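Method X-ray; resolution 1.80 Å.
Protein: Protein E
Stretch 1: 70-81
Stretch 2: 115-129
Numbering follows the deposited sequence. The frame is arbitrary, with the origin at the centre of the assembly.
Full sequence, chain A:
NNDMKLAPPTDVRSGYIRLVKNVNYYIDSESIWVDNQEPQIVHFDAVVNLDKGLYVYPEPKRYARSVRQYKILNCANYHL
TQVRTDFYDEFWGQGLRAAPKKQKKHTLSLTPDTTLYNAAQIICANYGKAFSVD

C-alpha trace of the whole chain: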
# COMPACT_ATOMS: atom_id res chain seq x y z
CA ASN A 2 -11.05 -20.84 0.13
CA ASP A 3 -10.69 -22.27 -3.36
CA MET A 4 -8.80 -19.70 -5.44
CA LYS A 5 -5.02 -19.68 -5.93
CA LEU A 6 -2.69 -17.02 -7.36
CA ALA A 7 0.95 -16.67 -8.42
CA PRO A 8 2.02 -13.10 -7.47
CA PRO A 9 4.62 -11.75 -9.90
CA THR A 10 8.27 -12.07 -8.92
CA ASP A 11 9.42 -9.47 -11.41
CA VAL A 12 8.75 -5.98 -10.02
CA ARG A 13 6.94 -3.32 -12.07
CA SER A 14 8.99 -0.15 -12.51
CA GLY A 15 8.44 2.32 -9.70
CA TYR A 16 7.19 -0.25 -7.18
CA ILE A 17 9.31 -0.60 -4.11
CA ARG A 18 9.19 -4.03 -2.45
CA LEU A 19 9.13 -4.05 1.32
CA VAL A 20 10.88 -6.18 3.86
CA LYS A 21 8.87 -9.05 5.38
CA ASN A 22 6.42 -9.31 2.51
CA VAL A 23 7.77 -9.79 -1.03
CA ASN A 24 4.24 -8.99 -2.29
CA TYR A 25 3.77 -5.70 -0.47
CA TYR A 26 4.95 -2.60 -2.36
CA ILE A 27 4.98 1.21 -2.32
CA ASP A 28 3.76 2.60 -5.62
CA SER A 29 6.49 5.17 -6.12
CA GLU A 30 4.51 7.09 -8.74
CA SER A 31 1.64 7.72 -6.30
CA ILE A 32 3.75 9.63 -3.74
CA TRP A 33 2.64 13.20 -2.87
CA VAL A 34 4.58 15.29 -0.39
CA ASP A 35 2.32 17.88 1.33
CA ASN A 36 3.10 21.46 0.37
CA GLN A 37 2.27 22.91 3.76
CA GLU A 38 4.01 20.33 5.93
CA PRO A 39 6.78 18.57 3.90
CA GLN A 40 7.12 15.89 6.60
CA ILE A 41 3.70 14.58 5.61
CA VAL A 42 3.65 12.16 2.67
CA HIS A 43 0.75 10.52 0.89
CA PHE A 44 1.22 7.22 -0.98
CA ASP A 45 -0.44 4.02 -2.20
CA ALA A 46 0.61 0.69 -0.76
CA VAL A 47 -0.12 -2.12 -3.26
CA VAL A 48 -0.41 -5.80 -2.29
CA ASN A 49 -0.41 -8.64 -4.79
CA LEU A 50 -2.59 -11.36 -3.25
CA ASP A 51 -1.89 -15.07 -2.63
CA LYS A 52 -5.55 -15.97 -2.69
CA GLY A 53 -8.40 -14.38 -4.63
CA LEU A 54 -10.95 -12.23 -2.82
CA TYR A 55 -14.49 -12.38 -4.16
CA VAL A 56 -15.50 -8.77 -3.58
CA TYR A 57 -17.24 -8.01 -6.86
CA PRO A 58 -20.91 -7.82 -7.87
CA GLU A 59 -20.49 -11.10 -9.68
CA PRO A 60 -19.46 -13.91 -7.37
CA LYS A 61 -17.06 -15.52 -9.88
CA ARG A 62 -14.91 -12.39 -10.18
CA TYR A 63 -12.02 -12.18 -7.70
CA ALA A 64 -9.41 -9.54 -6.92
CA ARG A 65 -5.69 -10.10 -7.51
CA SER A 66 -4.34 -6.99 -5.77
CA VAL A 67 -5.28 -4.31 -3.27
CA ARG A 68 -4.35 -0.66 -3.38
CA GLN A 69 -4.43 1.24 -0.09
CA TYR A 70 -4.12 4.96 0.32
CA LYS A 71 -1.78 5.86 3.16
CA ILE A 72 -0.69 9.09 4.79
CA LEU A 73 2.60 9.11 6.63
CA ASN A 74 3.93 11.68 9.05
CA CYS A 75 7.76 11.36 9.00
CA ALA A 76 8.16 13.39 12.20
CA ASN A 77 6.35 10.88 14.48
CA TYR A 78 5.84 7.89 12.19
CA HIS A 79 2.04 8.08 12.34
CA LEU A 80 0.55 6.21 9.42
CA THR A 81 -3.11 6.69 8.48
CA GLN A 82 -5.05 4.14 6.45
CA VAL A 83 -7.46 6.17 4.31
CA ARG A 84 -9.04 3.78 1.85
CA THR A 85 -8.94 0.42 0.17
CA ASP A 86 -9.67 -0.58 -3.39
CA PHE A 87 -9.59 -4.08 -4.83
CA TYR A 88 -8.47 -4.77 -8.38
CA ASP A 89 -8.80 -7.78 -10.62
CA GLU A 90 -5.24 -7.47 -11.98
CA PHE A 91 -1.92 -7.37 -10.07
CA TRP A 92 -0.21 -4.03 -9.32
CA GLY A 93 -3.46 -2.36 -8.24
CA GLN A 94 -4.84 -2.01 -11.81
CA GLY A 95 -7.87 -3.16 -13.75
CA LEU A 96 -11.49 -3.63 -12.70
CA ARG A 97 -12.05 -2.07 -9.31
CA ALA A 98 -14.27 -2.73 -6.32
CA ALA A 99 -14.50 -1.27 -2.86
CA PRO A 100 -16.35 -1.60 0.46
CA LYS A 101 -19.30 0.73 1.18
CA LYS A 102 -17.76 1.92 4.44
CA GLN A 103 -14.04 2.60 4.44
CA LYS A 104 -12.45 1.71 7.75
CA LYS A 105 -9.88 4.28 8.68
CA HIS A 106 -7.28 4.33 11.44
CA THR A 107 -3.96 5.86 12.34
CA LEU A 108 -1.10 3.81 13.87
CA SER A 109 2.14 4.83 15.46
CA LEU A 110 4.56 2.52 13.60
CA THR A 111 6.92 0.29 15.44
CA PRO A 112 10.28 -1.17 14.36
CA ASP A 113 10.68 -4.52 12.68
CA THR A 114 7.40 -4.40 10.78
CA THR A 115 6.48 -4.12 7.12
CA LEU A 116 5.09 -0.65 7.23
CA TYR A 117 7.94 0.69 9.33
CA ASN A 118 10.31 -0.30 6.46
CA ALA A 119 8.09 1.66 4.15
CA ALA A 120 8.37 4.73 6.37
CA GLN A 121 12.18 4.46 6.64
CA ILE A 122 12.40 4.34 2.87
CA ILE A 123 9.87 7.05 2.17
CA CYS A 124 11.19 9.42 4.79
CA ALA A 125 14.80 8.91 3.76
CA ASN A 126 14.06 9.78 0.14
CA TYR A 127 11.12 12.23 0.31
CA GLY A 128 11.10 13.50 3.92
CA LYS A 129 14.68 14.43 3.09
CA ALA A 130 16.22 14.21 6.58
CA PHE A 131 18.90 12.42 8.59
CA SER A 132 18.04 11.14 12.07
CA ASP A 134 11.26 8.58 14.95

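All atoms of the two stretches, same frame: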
# COMPACT_ATOMS: atom_id res chain seq x y z
N TYR A 70 -4.59 3.60 0.16
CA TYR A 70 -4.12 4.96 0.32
C TYR A 70 -3.66 5.20 1.73
O TYR A 70 -4.44 5.06 2.70
CB TYR A 70 -5.28 5.89 0.03
CG TYR A 70 -4.93 7.36 -0.17
CD1 TYR A 70 -4.28 8.08 0.81
CD2 TYR A 70 -5.25 8.00 -1.35
CE1 TYR A 70 -3.95 9.44 0.61
CE2 TYR A 70 -4.93 9.33 -1.56
CZ TYR A 70 -4.28 10.05 -0.57
OH TYR A 70 -3.96 11.40 -0.83
N LYS A 71 -2.39 5.55 1.86
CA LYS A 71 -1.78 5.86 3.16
C LYS A 71 -1.36 7.32 3.27
O LYS A 71 -0.98 7.92 2.27
CB LYS A 71 -0.52 5.00 3.36
CG LYS A 71 -0.78 3.51 3.18
CD LYS A 71 -1.64 2.93 4.31
CE LYS A 71 -1.48 1.41 4.32
NZ LYS A 71 -2.43 0.74 5.21
N ILE A 72 -1.30 7.83 4.51
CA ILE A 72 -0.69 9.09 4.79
C ILE A 72 0.26 8.86 5.93
O ILE A 72 -0.12 8.35 7.03
CB ILE A 72 -1.72 10.18 5.21
CG1 ILE A 72 -2.74 10.44 4.09
CG2 ILE A 72 -0.99 11.44 5.64
CD1 ILE A 72 -3.93 11.27 4.47
N LEU A 73 1.52 9.21 5.66
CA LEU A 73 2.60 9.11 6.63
C LEU A 73 3.08 10.46 7.13
O LEU A 73 3.41 11.34 6.35
CB LEU A 73 3.77 8.31 6.00
CG LEU A 73 5.08 8.27 6.78
CD1 LEU A 73 4.87 7.37 7.99
CD2 LEU A 73 6.22 7.72 5.87
N ASN A 74 3.20 10.58 8.45
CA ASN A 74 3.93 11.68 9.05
C ASN A 74 5.35 11.26 9.48
O ASN A 74 5.52 10.50 10.42
CB ASN A 74 3.15 12.22 10.24
CG ASN A 74 3.74 13.49 10.78
OD1 ASN A 74 4.78 13.96 10.31
ND2 ASN A 74 3.06 14.09 11.74
N CYS A 75 6.36 11.76 8.78
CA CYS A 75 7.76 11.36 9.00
C CYS A 75 8.31 11.86 10.32
O CYS A 75 9.34 11.37 10.78
CB CYS A 75 8.67 11.83 7.84
SG CYS A 75 8.33 10.96 6.33
N ALA A 76 7.65 12.83 10.94
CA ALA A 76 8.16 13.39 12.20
C ALA A 76 7.84 12.48 13.42
O ALA A 76 8.56 12.47 14.41
CB ALA A 76 7.59 14.78 12.42
N ASN A 77 6.74 11.74 13.35
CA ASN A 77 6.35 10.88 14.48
C ASN A 77 5.98 9.48 14.04
O ASN A 77 5.54 8.67 14.85
CB ASN A 77 5.21 11.53 15.27
CG ASN A 77 3.99 11.86 14.41
OD1 ASN A 77 3.83 11.37 13.28
ND2 ASN A 77 3.10 12.69 14.95
N TYR A 78 6.17 9.19 12.75
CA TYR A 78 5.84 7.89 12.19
C TYR A 78 4.38 7.46 12.48
O TYR A 78 4.09 6.28 12.69
CB TYR A 78 6.84 6.83 12.68
CG TYR A 78 8.12 6.69 11.85
CD1 TYR A 78 8.78 7.80 11.36
CD2 TYR A 78 8.68 5.44 11.59
CE1 TYR A 78 9.93 7.68 10.60
CE2 TYR A 78 9.83 5.30 10.84
CZ TYR A 78 10.46 6.43 10.35
OH TYR A 78 11.60 6.33 9.60
N HIS A 79 3.46 8.42 12.43
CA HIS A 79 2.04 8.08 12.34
C HIS A 79 1.71 7.77 10.91
O HIS A 79 2.12 8.51 9.99
CB HIS A 79 1.15 9.24 12.81
CG HIS A 79 1.18 9.48 14.28
ND1 HIS A 79 0.42 10.47 14.90
CD2 HIS A 79 1.90 8.90 15.27
CE1 HIS A 79 0.69 10.49 16.19
NE2 HIS A 79 1.59 9.54 16.44
N LEU A 80 0.94 6.71 10.73
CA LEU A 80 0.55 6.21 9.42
C LEU A 80 -0.95 6.05 9.45
O LEU A 80 -1.47 5.28 10.26
CB LEU A 80 1.14 4.82 9.14
CG LEU A 80 0.91 4.34 7.70
CD1 LEU A 80 1.72 5.17 6.75
CD2 LEU A 80 1.34 2.93 7.49
N THR A 81 -1.65 6.79 8.60
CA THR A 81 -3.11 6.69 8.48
C THR A 81 -3.51 5.86 7.27
O THR A 81 -2.99 6.06 6.14
CB THR A 81 -3.68 8.10 8.37
OG1 THR A 81 -3.20 8.89 9.47
CG2 THR A 81 -5.20 8.09 8.28
N THR A 115 6.42 -4.37 8.55
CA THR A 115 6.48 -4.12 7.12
C THR A 115 6.30 -2.64 6.85
O THR A 115 6.97 -2.03 5.99
CB THR A 115 5.44 -4.90 6.31
OG1 THR A 115 5.65 -6.31 6.48
CG2 THR A 115 5.57 -4.56 4.85
N LEU A 116 5.38 -2.03 7.57
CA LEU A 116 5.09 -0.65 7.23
C LEU A 116 6.15 0.30 7.78
O LEU A 116 6.38 1.39 7.22
CB LEU A 116 3.68 -0.29 7.67
CG LEU A 116 2.68 -0.82 6.63
CD1 LEU A 116 1.23 -0.64 7.06
CD2 LEU A 116 2.93 -0.11 5.34
N TYR A 117 6.84 -0.11 8.84
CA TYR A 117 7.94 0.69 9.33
C TYR A 117 9.03 0.78 8.27
O TYR A 117 9.59 1.86 8.10
CB TYR A 117 8.50 0.07 10.59
CG TYR A 117 9.58 0.86 11.31
CD1 TYR A 117 10.92 0.70 10.97
CD2 TYR A 117 9.27 1.69 12.38
CE1 TYR A 117 11.91 1.39 11.65
CE2 TYR A 117 10.25 2.39 13.06
CZ TYR A 117 11.56 2.23 12.70
OH TYR A 117 12.56 2.92 13.37
N ASN A 118 9.33 -0.33 7.57
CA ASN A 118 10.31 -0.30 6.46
C ASN A 118 9.90 0.68 5.39
O ASN A 118 10.75 1.41 4.81
CB ASN A 118 10.49 -1.73 5.88
CG ASN A 118 11.54 -1.82 4.75
OD1 ASN A 118 11.23 -2.32 3.65
ND2 ASN A 118 12.79 -1.39 5.02
N ALA A 119 8.60 0.72 5.11
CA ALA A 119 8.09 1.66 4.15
C ALA A 119 8.40 3.08 4.59
O ALA A 119 8.87 3.88 3.80
CB ALA A 119 6.60 1.51 3.93
N ALA A 120 8.16 3.39 5.86
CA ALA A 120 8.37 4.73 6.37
C ALA A 120 9.87 5.12 6.37
O ALA A 120 10.22 6.25 6.02
CB ALA A 120 7.78 4.88 7.74
N GLN A 121 10.74 4.18 6.71
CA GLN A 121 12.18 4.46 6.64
C GLN A 121 12.57 4.81 5.22
O GLN A 121 13.37 5.74 5.00
CB GLN A 121 13.01 3.23 7.08
CG GLN A 121 12.67 2.81 8.48
CD GLN A 121 13.75 3.16 9.48
OE1 GLN A 121 14.62 2.33 9.79
NE2 GLN A 121 13.71 4.39 10.00
N ILE A 122 12.04 4.09 4.26
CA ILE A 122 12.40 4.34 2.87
C ILE A 122 11.81 5.65 2.39
O ILE A 122 12.49 6.46 1.77
CB ILE A 122 11.90 3.25 1.97
CG1 ILE A 122 12.66 1.94 2.33
CG2 ILE A 122 12.16 3.57 0.49
CD1 ILE A 122 12.22 0.69 1.59
N ILE A 123 10.52 5.85 2.68
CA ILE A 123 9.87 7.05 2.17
C ILE A 123 10.50 8.29 2.79
O ILE A 123 10.84 9.25 2.07
CB ILE A 123 8.36 7.06 2.39
CG1 ILE A 123 7.70 6.18 1.36
CG2 ILE A 123 7.77 8.51 2.20
CD1 ILE A 123 6.33 5.77 1.79
N CYS A 124 10.68 8.25 4.09
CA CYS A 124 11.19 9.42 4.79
C CYS A 124 12.62 9.74 4.39
O CYS A 124 12.96 10.90 4.23
CB CYS A 124 11.04 9.26 6.29
SG CYS A 124 9.26 9.12 6.73
N ALA A 125 13.45 8.71 4.24
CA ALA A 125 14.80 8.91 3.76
C ALA A 125 14.86 9.59 2.40
O ALA A 125 15.80 10.35 2.15
CB ALA A 125 15.54 7.59 3.69
N ASN A 126 13.93 9.27 1.50
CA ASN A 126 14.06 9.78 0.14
C ASN A 126 13.18 11.01 -0.19
O ASN A 126 13.50 11.73 -1.12
CB ASN A 126 13.82 8.68 -0.88
CG ASN A 126 14.95 7.62 -0.86
OD1 ASN A 126 15.90 7.67 -1.64
ND2 ASN A 126 14.85 6.68 0.08
N TYR A 127 12.12 11.19 0.58
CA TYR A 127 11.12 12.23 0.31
C TYR A 127 10.93 13.19 1.49
O TYR A 127 10.66 14.37 1.29
CB TYR A 127 9.79 11.58 -0.05
CG TYR A 127 9.79 10.74 -1.31
CD1 TYR A 127 10.23 9.41 -1.29
CD2 TYR A 127 9.35 11.27 -2.52
CE1 TYR A 127 10.20 8.65 -2.42
CE2 TYR A 127 9.32 10.50 -3.66
CZ TYR A 127 9.77 9.19 -3.61
OH TYR A 127 9.76 8.42 -4.74
N GLY A 128 11.07 12.68 2.72
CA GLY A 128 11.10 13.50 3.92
C GLY A 128 12.44 14.23 4.06
O GLY A 128 12.57 15.22 4.77
N LYS A 129 13.45 13.69 3.39
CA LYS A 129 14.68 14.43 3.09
C LYS A 129 15.60 14.72 4.29
O LYS A 129 16.43 15.63 4.24
CB LYS A 129 14.31 15.73 2.37
CG LYS A 129 14.05 15.56 0.89
CD LYS A 129 15.21 16.09 0.10
CE LYS A 129 16.51 15.36 0.45
NZ LYS A 129 17.53 15.55 -0.60

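In Protein E, a β-hairpin (70-81) packs against the helix that begins at T115. Strands 70-74 and 79-81 of the hairpin pair through I72 N to T81 O (2.9 Å), T81 N to I72 O (2.7 Å) and N74 N to H79 O (2.8 Å). The connecting turn is braced by side chains that accept backbone NH groups, A76 N to N74 OD1 (3.1 Å) and H79 N to N77 OD1 (3.1 Å); Y78 within it has positive phi (54°). The helix crosses strand 70-74 at -65°, with the axes 9.9 Å apart at closest approach. The backbones draw together toward the turn: CA-CA separations fall from 8.5 Å for L80 CA and L116 CA, through 7.1 Å for Y78 CA and A120 CA, to 5.8 Å for C75 CA and C124 CA. Alternation along the strand sends K71 and L73 toward the helix, while I72 between them lies out of its reach.

A disulfide joins C75 SG to C124 SG (2.1 Å, chi3 -85°), both cysteines with chi1 in m. The bond ties the start of the turn to the last part of the helix, where the backbone widens into a pi-type turn. G128 lies beside it, with its CA 4.5 Å from C75 SG; a CB at this position would sit 3.2 Å from that sulfur and clash with C124 O at 2.9 Å.

Apolar contacts extend the interface along the helix. L73 CD2 lies 3.7 Å from A120 CB, 4.1 Å from I123 CG2 and 3.5 Å from C124 SG, so one methyl meets residues on successive turns of the helix. Farther from the disulfide, L80 CD2 meets L116 CD1 at 3.6 Å. The aliphatic end of L116 also lies 4.3 Å from the lysine nitrogen, measured from CD1 to K71 NZ; that amine finds its hydrogen bond just outside the stretches.

Among aromatic contacts, Y78 has the largest area covered by the opposing stretch. A120 CB sits over one face of its ring, 4.0 Å from the centroid and 23° off the normal, a CH-pi contact. C124 SG approaches the same ring obliquely, 5.1 Å from the centroid. Y117 meets it as an oblique pair, planes at 58° and Y78 CE2 3.7 Å from Y117 CE2.

Q121 NE2 donates to Y78 OH (2.9 Å, 167°), the only hydrogen bond between the stretches. The CA-to-CB bond of Q121 points away from the hairpin, but its side chain bends back so that the amide reaches the phenol near the ring plane.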